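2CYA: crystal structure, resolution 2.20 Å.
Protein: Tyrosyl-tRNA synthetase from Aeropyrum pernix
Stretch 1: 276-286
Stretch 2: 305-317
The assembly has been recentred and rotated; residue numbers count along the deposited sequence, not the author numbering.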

ATOM      1  N   VAL A 276     -18.943  23.212  26.209  1.00 37.67           N
ATOM      2  CA  VAL A 276     -20.306  23.212  26.709  1.00 37.16           C
ATOM      3  C   VAL A 276     -21.217  23.887  25.702  1.00 37.07           C
ATOM      4  O   VAL A 276     -22.326  23.417  25.436  1.00 35.80           O
ATOM      5  CB  VAL A 276     -20.403  23.929  28.074  1.00 37.77           C
ATOM      6  CG1 VAL A 276     -21.830  23.849  28.601  1.00 34.32           C
ATOM      7  CG2 VAL A 276     -19.431  23.277  29.062  1.00 35.94           C
ATOM      8  N   LEU A 277     -20.746  24.988  25.133  1.00 37.14           N
ATOM      9  CA  LEU A 277     -21.531  25.693  24.130  1.00 38.47           C
ATOM     10  C   LEU A 277     -21.576  24.878  22.825  1.00 36.20           C
ATOM     11  O   LEU A 277     -22.611  24.813  22.171  1.00 37.08           O
ATOM     12  CB  LEU A 277     -20.944  27.091  23.876  1.00 40.23           C
ATOM     13  CG  LEU A 277     -21.374  28.174  24.867  1.00 42.75           C
ATOM     14  CD1 LEU A 277     -20.829  29.534  24.434  1.00 44.38           C
ATOM     15  CD2 LEU A 277     -22.901  28.231  24.907  1.00 45.30           C
ATOM     16  N   GLU A 278     -20.461  24.254  22.459  1.00 33.79           N
ATOM     17  CA  GLU A 278     -20.412  23.437  21.247  1.00 34.96           C
ATOM     18  C   GLU A 278     -21.438  22.314  21.355  1.00 33.61           C
ATOM     19  O   GLU A 278     -22.137  22.016  20.395  1.00 33.78           O
ATOM     20  CB  GLU A 278     -19.025  22.818  21.059  1.00 36.58           C
ATOM     21  CG  GLU A 278     -17.910  23.835  20.886  1.00 39.89           C
ATOM     22  CD  GLU A 278     -16.546  23.188  20.734  1.00 40.63           C
ATOM     23  OE1 GLU A 278     -16.294  22.133  21.359  1.00 40.52           O
ATOM     24  OE2 GLU A 278     -15.715  23.746  19.994  1.00 44.50           O
ATOM     25  N   ILE A 279     -21.518  21.679  22.522  1.00 31.31           N
ATOM     26  CA  ILE A 279     -22.486  20.605  22.710  1.00 29.21           C
ATOM     27  C   ILE A 279     -23.896  21.164  22.502  1.00 29.12           C
ATOM     28  O   ILE A 279     -24.728  20.553  21.820  1.00 28.54           O
ATOM     29  CB  ILE A 279     -22.374  20.005  24.116  1.00 26.71           C
ATOM     30  CG1 ILE A 279     -21.076  19.201  24.218  1.00 26.26           C
ATOM     31  CG2 ILE A 279     -23.638  19.195  24.452  1.00 27.23           C
ATOM     32  CD1 ILE A 279     -20.750  18.713  25.599  1.00 27.20           C
ATOM     33  N   ALA A 280     -24.160  22.333  23.074  1.00 28.40           N
ATOM     34  CA  ALA A 280     -25.487  22.942  22.937  1.00 30.50           C
ATOM     35  C   ALA A 280     -25.788  23.224  21.476  1.00 30.42           C
ATOM     36  O   ALA A 280     -26.860  22.896  20.969  1.00 32.28           O
ATOM     37  CB  ALA A 280     -25.563  24.241  23.733  1.00 31.06           C
ATOM     38  N   ARG A 281     -24.828  23.825  20.793  1.00 30.93           N
ATOM     39  CA  ARG A 281     -25.013  24.163  19.396  1.00 32.59           C
ATOM     40  C   ARG A 281     -25.065  22.978  18.415  1.00 31.97           C
ATOM     41  O   ARG A 281     -25.984  22.874  17.600  1.00 30.54           O
ATOM     42  CB  ARG A 281     -23.908  25.117  18.939  1.00 31.96           C
ATOM     43  CG  ARG A 281     -24.081  25.538  17.482  1.00 36.13           C
ATOM     44  CD  ARG A 281     -22.915  26.365  16.962  1.00 36.63           C
ATOM     45  NE  ARG A 281     -23.088  26.680  15.550  1.00 39.04           N
ATOM     46  CZ  ARG A 281     -22.189  27.315  14.803  1.00 42.04           C
ATOM     47  NH1 ARG A 281     -21.039  27.709  15.337  1.00 42.03           N
ATOM     48  NH2 ARG A 281     -22.436  27.543  13.518  1.00 42.30           N
ATOM     49  N   TYR A 282     -24.081  22.093  18.498  1.00 29.86           N
ATOM     50  CA  TYR A 282     -23.986  20.986  17.557  1.00 30.62           C
ATOM     51  C   TYR A 282     -24.786  19.727  17.842  1.00 31.50           C
ATOM     52  O   TYR A 282     -25.075  18.959  16.930  1.00 32.52           O
ATOM     53  CB  TYR A 282     -22.517  20.625  17.358  1.00 29.57           C
ATOM     54  CG  TYR A 282     -21.705  21.774  16.794  1.00 33.24           C
ATOM     55  CD1 TYR A 282     -22.179  22.508  15.706  1.00 33.75           C
ATOM     56  CD2 TYR A 282     -20.475  22.139  17.353  1.00 31.11           C
ATOM     57  CE1 TYR A 282     -21.453  23.575  15.185  1.00 36.10           C
ATOM     58  CE2 TYR A 282     -19.748  23.208  16.841  1.00 33.12           C
ATOM     59  CZ  TYR A 282     -20.246  23.917  15.750  1.00 34.18           C
ATOM     60  OH  TYR A 282     -19.517  24.935  15.174  1.00 39.76           O
ATOM     61  N   ILE A 283     -25.139  19.513  19.101  1.00 29.69           N
ATOM     62  CA  ILE A 283     -25.894  18.346  19.470  1.00 29.41           C
ATOM     63  C   ILE A 283     -27.322  18.655  19.955  1.00 30.37           C
ATOM     64  O   ILE A 283     -28.290  18.138  19.400  1.00 29.82           O
ATOM     65  CB  ILE A 283     -25.140  17.553  20.544  1.00 29.69           C
ATOM     66  CG1 ILE A 283     -23.806  17.061  19.981  1.00 31.56           C
ATOM     67  CG2 ILE A 283     -25.983  16.387  21.006  1.00 30.31           C
ATOM     68  CD1 ILE A 283     -22.952  16.339  20.989  1.00 35.07           C
ATOM     69  N   LEU A 284     -27.470  19.511  20.965  1.00 31.30           N
ATOM     70  CA  LEU A 284     -28.812  19.788  21.481  1.00 32.71           C
ATOM     71  C   LEU A 284     -29.690  20.546  20.492  1.00 33.75           C
ATOM     72  O   LEU A 284     -30.804  20.112  20.210  1.00 34.13           O
ATOM     73  CB  LEU A 284     -28.741  20.518  22.826  1.00 33.61           C
ATOM     74  CG  LEU A 284     -27.983  19.810  23.967  1.00 35.58           C
ATOM     75  CD1 LEU A 284     -28.007  20.708  25.208  1.00 36.32           C
ATOM     76  CD2 LEU A 284     -28.610  18.435  24.293  1.00 34.29           C
ATOM     77  N   PHE A 285     -29.203  21.650  19.936  1.00 36.50           N
ATOM     78  CA  PHE A 285     -30.012  22.397  18.971  1.00 39.25           C
ATOM     79  C   PHE A 285     -29.991  21.810  17.552  1.00 43.20           C
ATOM     80  O   PHE A 285     -30.567  22.375  16.620  1.00 41.39           O
ATOM     81  CB  PHE A 285     -29.588  23.865  18.931  1.00 39.81           C
ATOM     82  CG  PHE A 285     -30.163  24.687  20.055  1.00 41.29           C
ATOM     83  CD1 PHE A 285     -29.453  24.877  21.237  1.00 42.13           C
ATOM     84  CD2 PHE A 285     -31.429  25.242  19.941  1.00 40.44           C
ATOM     85  CE1 PHE A 285     -30.000  25.613  22.287  1.00 42.72           C
ATOM     86  CE2 PHE A 285     -31.982  25.972  20.981  1.00 41.65           C
ATOM     87  CZ  PHE A 285     -31.266  26.159  22.154  1.00 41.65           C
ATOM     88  N   ALA A 286     -29.313  20.678  17.385  1.00 46.31           N
ATOM     89  CA  ALA A 286     -29.267  20.024  16.087  1.00 50.18           C
ATOM     90  C   ALA A 286     -30.696  19.550  15.816  1.00 53.18           C
ATOM     91  O   ALA A 286     -31.132  19.467  14.669  1.00 53.66           O
ATOM     92  CB  ALA A 286     -28.315  18.830  16.134  1.00 49.78           C
ATOM     93  N   GLU A 305     -35.933  30.644  28.477  1.00 70.45           N
ATOM     94  CA  GLU A 305     -36.161  29.495  27.608  1.00 68.82           C
ATOM     95  C   GLU A 305     -35.656  29.842  26.205  1.00 66.81           C
ATOM     96  O   GLU A 305     -36.208  30.722  25.538  1.00 66.02           O
ATOM     97  CB  GLU A 305     -37.659  29.182  27.570  1.00 70.51           C
ATOM     98  CG  GLU A 305     -38.019  27.872  26.899  1.00 72.92           C
ATOM     99  CD  GLU A 305     -39.507  27.746  26.611  1.00 74.60           C
ATOM    100  OE1 GLU A 305     -39.929  26.678  26.107  1.00 74.95           O
ATOM    101  OE2 GLU A 305     -40.251  28.717  26.882  1.00 75.33           O
ATOM    102  N   TYR A 306     -34.608  29.155  25.756  1.00 64.04           N
ATOM    103  CA  TYR A 306     -34.039  29.436  24.444  1.00 61.47           C
ATOM    104  C   TYR A 306     -34.565  28.581  23.309  1.00 58.73           C
ATOM    105  O   TYR A 306     -34.555  27.353  23.375  1.00 59.20           O
ATOM    106  CB  TYR A 306     -32.525  29.333  24.500  1.00 61.89           C
ATOM    107  CG  TYR A 306     -31.925  30.288  25.490  1.00 62.13           C
ATOM    108  CD1 TYR A 306     -31.808  29.942  26.835  1.00 62.90           C
ATOM    109  CD2 TYR A 306     -31.475  31.542  25.085  1.00 63.08           C
ATOM    110  CE1 TYR A 306     -31.251  30.822  27.754  1.00 63.42           C
ATOM    111  CE2 TYR A 306     -30.919  32.430  25.994  1.00 63.79           C
ATOM    112  CZ  TYR A 306     -30.807  32.063  27.326  1.00 64.08           C
ATOM    113  OH  TYR A 306     -30.235  32.931  28.226  1.00 66.12           O
ATOM    114  N   THR A 307     -35.012  29.255  22.256  1.00 55.83           N
ATOM    115  CA  THR A 307     -35.570  28.581  21.099  1.00 53.55           C
ATOM    116  C   THR A 307     -34.574  28.501  19.953  1.00 52.03           C
ATOM    117  O   THR A 307     -34.861  27.910  18.918  1.00 51.57           O
ATOM    118  CB  THR A 307     -36.854  29.295  20.618  1.00 53.94           C
ATOM    119  OG1 THR A 307     -36.546  30.643  20.236  1.00 52.73           O
ATOM    120  CG2 THR A 307     -37.882  29.321  21.725  1.00 53.31           C
ATOM    121  N   SER A 308     -33.407  29.102  20.138  1.00 50.79           N
ATOM    122  CA  SER A 308     -32.369  29.075  19.116  1.00 50.83           C
ATOM    123  C   SER A 308     -31.030  29.085  19.827  1.00 50.48           C
ATOM    124  O   SER A 308     -30.942  29.505  20.981  1.00 50.76           O
ATOM    125  CB  SER A 308     -32.458  30.301  18.200  1.00 52.04           C
ATOM    126  OG  SER A 308     -31.706  31.394  18.717  1.00 52.04           O
ATOM    127  N   TYR A 309     -29.989  28.622  19.146  1.00 49.26           N
ATOM    128  CA  TYR A 309     -28.673  28.599  19.750  1.00 49.39           C
ATOM    129  C   TYR A 309     -28.098  29.999  19.810  1.00 52.19           C
ATOM    130  O   TYR A 309     -27.482  30.378  20.807  1.00 52.66           O
ATOM    131  CB  TYR A 309     -27.703  27.727  18.965  1.00 43.03           C
ATOM    132  CG  TYR A 309     -26.284  27.909  19.447  1.00 40.50           C
ATOM    133  CD1 TYR A 309     -25.862  27.347  20.645  1.00 38.27           C
ATOM    134  CD2 TYR A 309     -25.389  28.725  18.756  1.00 40.27           C
ATOM    135  CE1 TYR A 309     -24.595  27.592  21.150  1.00 37.87           C
ATOM    136  CE2 TYR A 309     -24.113  28.987  19.259  1.00 38.97           C
ATOM    137  CZ  TYR A 309     -23.729  28.415  20.458  1.00 39.09           C
ATOM    138  OH  TYR A 309     -22.484  28.672  20.976  1.00 39.08           O
ATOM    139  N   GLU A 310     -28.280  30.757  18.733  1.00 55.93           N
ATOM    140  CA  GLU A 310     -27.750  32.113  18.670  1.00 59.60           C
ATOM    141  C   GLU A 310     -28.269  32.953  19.833  1.00 60.34           C
ATOM    142  O   GLU A 310     -27.533  33.763  20.394  1.00 60.97           O
ATOM    143  CB  GLU A 310     -28.107  32.772  17.335  1.00 62.23           C
ATOM    144  CG  GLU A 310     -27.285  34.025  17.045  1.00 67.59           C
ATOM    145  CD  GLU A 310     -25.775  33.794  17.194  1.00 70.84           C
ATOM    146  OE1 GLU A 310     -25.230  32.914  16.485  1.00 73.13           O
ATOM    147  OE2 GLU A 310     -25.133  34.491  18.019  1.00 70.40           O
ATOM    148  N   GLU A 311     -29.534  32.758  20.195  1.00 61.39           N
ATOM    149  CA  GLU A 311     -30.109  33.491  21.317  1.00 63.12           C
ATOM    150  C   GLU A 311     -29.261  33.190  22.546  1.00 62.91           C
ATOM    151  O   GLU A 311     -28.746  34.097  23.199  1.00 63.57           O
ATOM    152  CB  GLU A 311     -31.543  33.037  21.581  1.00 65.04           C
ATOM    153  CG  GLU A 311     -32.575  33.565  20.608  1.00 68.32           C
ATOM    154  CD  GLU A 311     -33.936  32.929  20.829  1.00 70.35           C
ATOM    155  OE1 GLU A 311     -34.416  32.931  21.988  1.00 70.75           O
ATOM    156  OE2 GLU A 311     -34.521  32.428  19.842  1.00 70.75           O
ATOM    157  N   LEU A 312     -29.123  31.900  22.843  1.00 62.09           N
ATOM    158  CA  LEU A 312     -28.344  31.437  23.979  1.00 60.75           C
ATOM    159  C   LEU A 312     -26.945  32.040  23.984  1.00 61.49           C
ATOM    160  O   LEU A 312     -26.465  32.482  25.026  1.00 61.14           O
ATOM    161  CB  LEU A 312     -28.249  29.904  23.955  1.00 58.83           C
ATOM    162  CG  LEU A 312     -27.465  29.167  25.051  1.00 57.14           C
ATOM    163  CD1 LEU A 312     -27.668  27.670  24.898  1.00 55.21           C
ATOM    164  CD2 LEU A 312     -25.989  29.499  24.966  1.00 55.61           C
ATOM    165  N   GLU A 313     -26.288  32.057  22.824  1.00 62.02           N
ATOM    166  CA  GLU A 313     -24.931  32.592  22.744  1.00 62.80           C
ATOM    167  C   GLU A 313     -24.848  34.079  23.060  1.00 64.64           C
ATOM    168  O   GLU A 313     -23.899  34.529  23.702  1.00 63.95           O
ATOM    169  CB  GLU A 313     -24.311  32.338  21.372  1.00 59.82           C
ATOM    170  CG  GLU A 313     -22.866  31.925  21.501  1.00 58.83           C
ATOM    171  CD  GLU A 313     -22.072  32.115  20.241  1.00 58.90           C
ATOM    172  OE1 GLU A 313     -21.776  33.279  19.904  1.00 59.35           O
ATOM    173  OE2 GLU A 313     -21.740  31.101  19.592  1.00 58.20           O
ATOM    174  N   ARG A 314     -25.829  34.844  22.589  1.00 67.18           N
ATOM    175  CA  ARG A 314     -25.853  36.277  22.863  1.00 69.03           C
ATOM    176  C   ARG A 314     -25.978  36.444  24.375  1.00 68.58           C
ATOM    177  O   ARG A 314     -25.104  37.030  25.016  1.00 69.56           O
ATOM    178  CB  ARG A 314     -27.033  36.935  22.143  1.00 70.59           C
ATOM    179  CG  ARG A 314     -26.931  36.845  20.631  1.00 72.94           C
ATOM    180  CD  ARG A 314     -28.090  37.547  19.948  1.00 76.48           C
ATOM    181  NE  ARG A 314     -27.992  37.460  18.494  1.00 78.74           N
ATOM    182  CZ  ARG A 314     -28.843  38.034  17.647  1.00 80.68           C
ATOM    183  NH1 ARG A 314     -29.867  38.746  18.106  1.00 80.96           N
ATOM    184  NH2 ARG A 314     -28.666  37.903  16.336  1.00 81.38           N
ATOM    185  N   ASP A 315     -27.055  35.906  24.939  1.00 67.98           N
ATOM    186  CA  ASP A 315     -27.284  35.966  26.380  1.00 66.58           C
ATOM    187  C   ASP A 315     -26.065  35.472  27.159  1.00 66.19           C
ATOM    188  O   ASP A 315     -25.786  35.957  28.257  1.00 66.85           O
ATOM    189  CB  ASP A 315     -28.492  35.112  26.757  1.00 66.08           C
ATOM    190  CG  ASP A 315     -29.792  35.882  26.696  1.00 66.80           C
ATOM    191  OD1 ASP A 315     -30.002  36.622  25.713  1.00 67.65           O
ATOM    192  OD2 ASP A 315     -30.611  35.736  27.630  1.00 65.79           O
ATOM    193  N   TYR A 316     -25.342  34.504  26.600  1.00 64.63           N
ATOM    194  CA  TYR A 316     -24.164  33.985  27.280  1.00 62.80           C
ATOM    195  C   TYR A 316     -23.033  34.993  27.189  1.00 63.75           C
ATOM    196  O   TYR A 316     -22.295  35.193  28.156  1.00 63.82           O
ATOM    197  CB  TYR A 316     -23.698  32.660  26.671  1.00 59.29           C
ATOM    198  CG  TYR A 316     -22.571  32.030  27.460  1.00 54.11           C
ATOM    199  CD1 TYR A 316     -22.817  31.430  28.692  1.00 52.03           C
ATOM    200  CD2 TYR A 316     -21.257  32.071  26.998  1.00 52.79           C
ATOM    201  CE1 TYR A 316     -21.791  30.890  29.443  1.00 49.81           C
ATOM    202  CE2 TYR A 316     -20.215  31.529  27.749  1.00 50.25           C
ATOM    203  CZ  TYR A 316     -20.493  30.943  28.971  1.00 50.57           C
ATOM    204  OH  TYR A 316     -19.477  30.411  29.740  1.00 52.37           O
ATOM    205  N   THR A 317     -22.891  35.616  26.022  1.00 64.70           N
ATOM    206  CA  THR A 317     -21.845  36.609  25.821  1.00 66.99           C
ATOM    207  C   THR A 317     -22.107  37.834  26.695  1.00 68.18           C
ATOM    208  O   THR A 317     -21.194  38.349  27.339  1.00 67.98           O
ATOM    209  CB  THR A 317     -21.767  37.063  24.352  1.00 67.14           C
ATOM    210  OG1 THR A 317     -21.344  35.968  23.533  1.00 67.58           O
ATOM    211  CG2 THR A 317     -20.768  38.210  24.207  1.00 68.42           C
TER

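Residues 276-284 form the end of a helix that begins earlier in the chain, and residues 309-317 form a second helix that runs nearly antiparallel to it, with 165° between their N-to-C directions. The axes approach to 10.2 Å. The backbones are nearer at Arg281 and Tyr309, whose CA atoms lie 5.8 Å apart, than at Leu277 and Glu313, where the CA-CA distance is 7.8 Å. The first helix ends in a wider pi-type turn, in which Phe285 N donates to Ala280 O at 2.8 Å; Phe285 itself lies just beyond the helix and points toward the second stretch. The second helix is preceded by the short strand 305-306 and capped by Ser308, whose OG accepts from Glu311 N at 3.0 Å.

No hydrogen bond joins the two stretches, and the contact rests on packing. Leu277 is a knob inserted among Tyr309, Leu312, Glu313 and Tyr316. Its two methyl groups reach different neighbours: CD2 lies 3.3 Å from Leu312 CD2, a tight apolar contact, whereas CD1 approaches Tyr316 CD2 at 3.6 Å. One turn further on, the small side chain of Ala280 adds a looser contact, its CB 4.2 Å from Leu312 CD1.

Tyr309 buries more surface in this contact than any other residue. Its ring lies against the first helix so that Arg281 CB sits over one face, 3.4 Å from the ring centroid and 13° off the normal, a CH-pi arrangement. The arginine side chain is extended, and Arg281 CG and CD continue alongside the ring, with Arg281 CG 3.7 Å from Tyr309 CD2. The Tyr309 hydroxyl is held within its own helix, with OH donating to Glu313 OE2 at 2.9 Å; this bond ties the ring to the residue one turn later, beside the Leu277 pocket.

Phe285 packs against the start of the second helix and the residues leading into it. One face of its ring is covered by backbone, with Phe285 CE2 3.5 Å from Ser308 C and Phe285 CD2 3.8 Å from Tyr309 N. At the ring edge, Phe285 CZ comes within 3.7 Å of Tyr306 O. Phe285 CE1 also lies 4.1 Å from Leu312 CD1. Leu312 therefore touches Leu277, Ala280 and Phe285 alike, linking the helix-helix packing to the aromatic contact at the end of the first stretch. Thr307 OG1 donates to Glu311 OE2 at 2.7 Å, bracing the segment beside Phe285 locally.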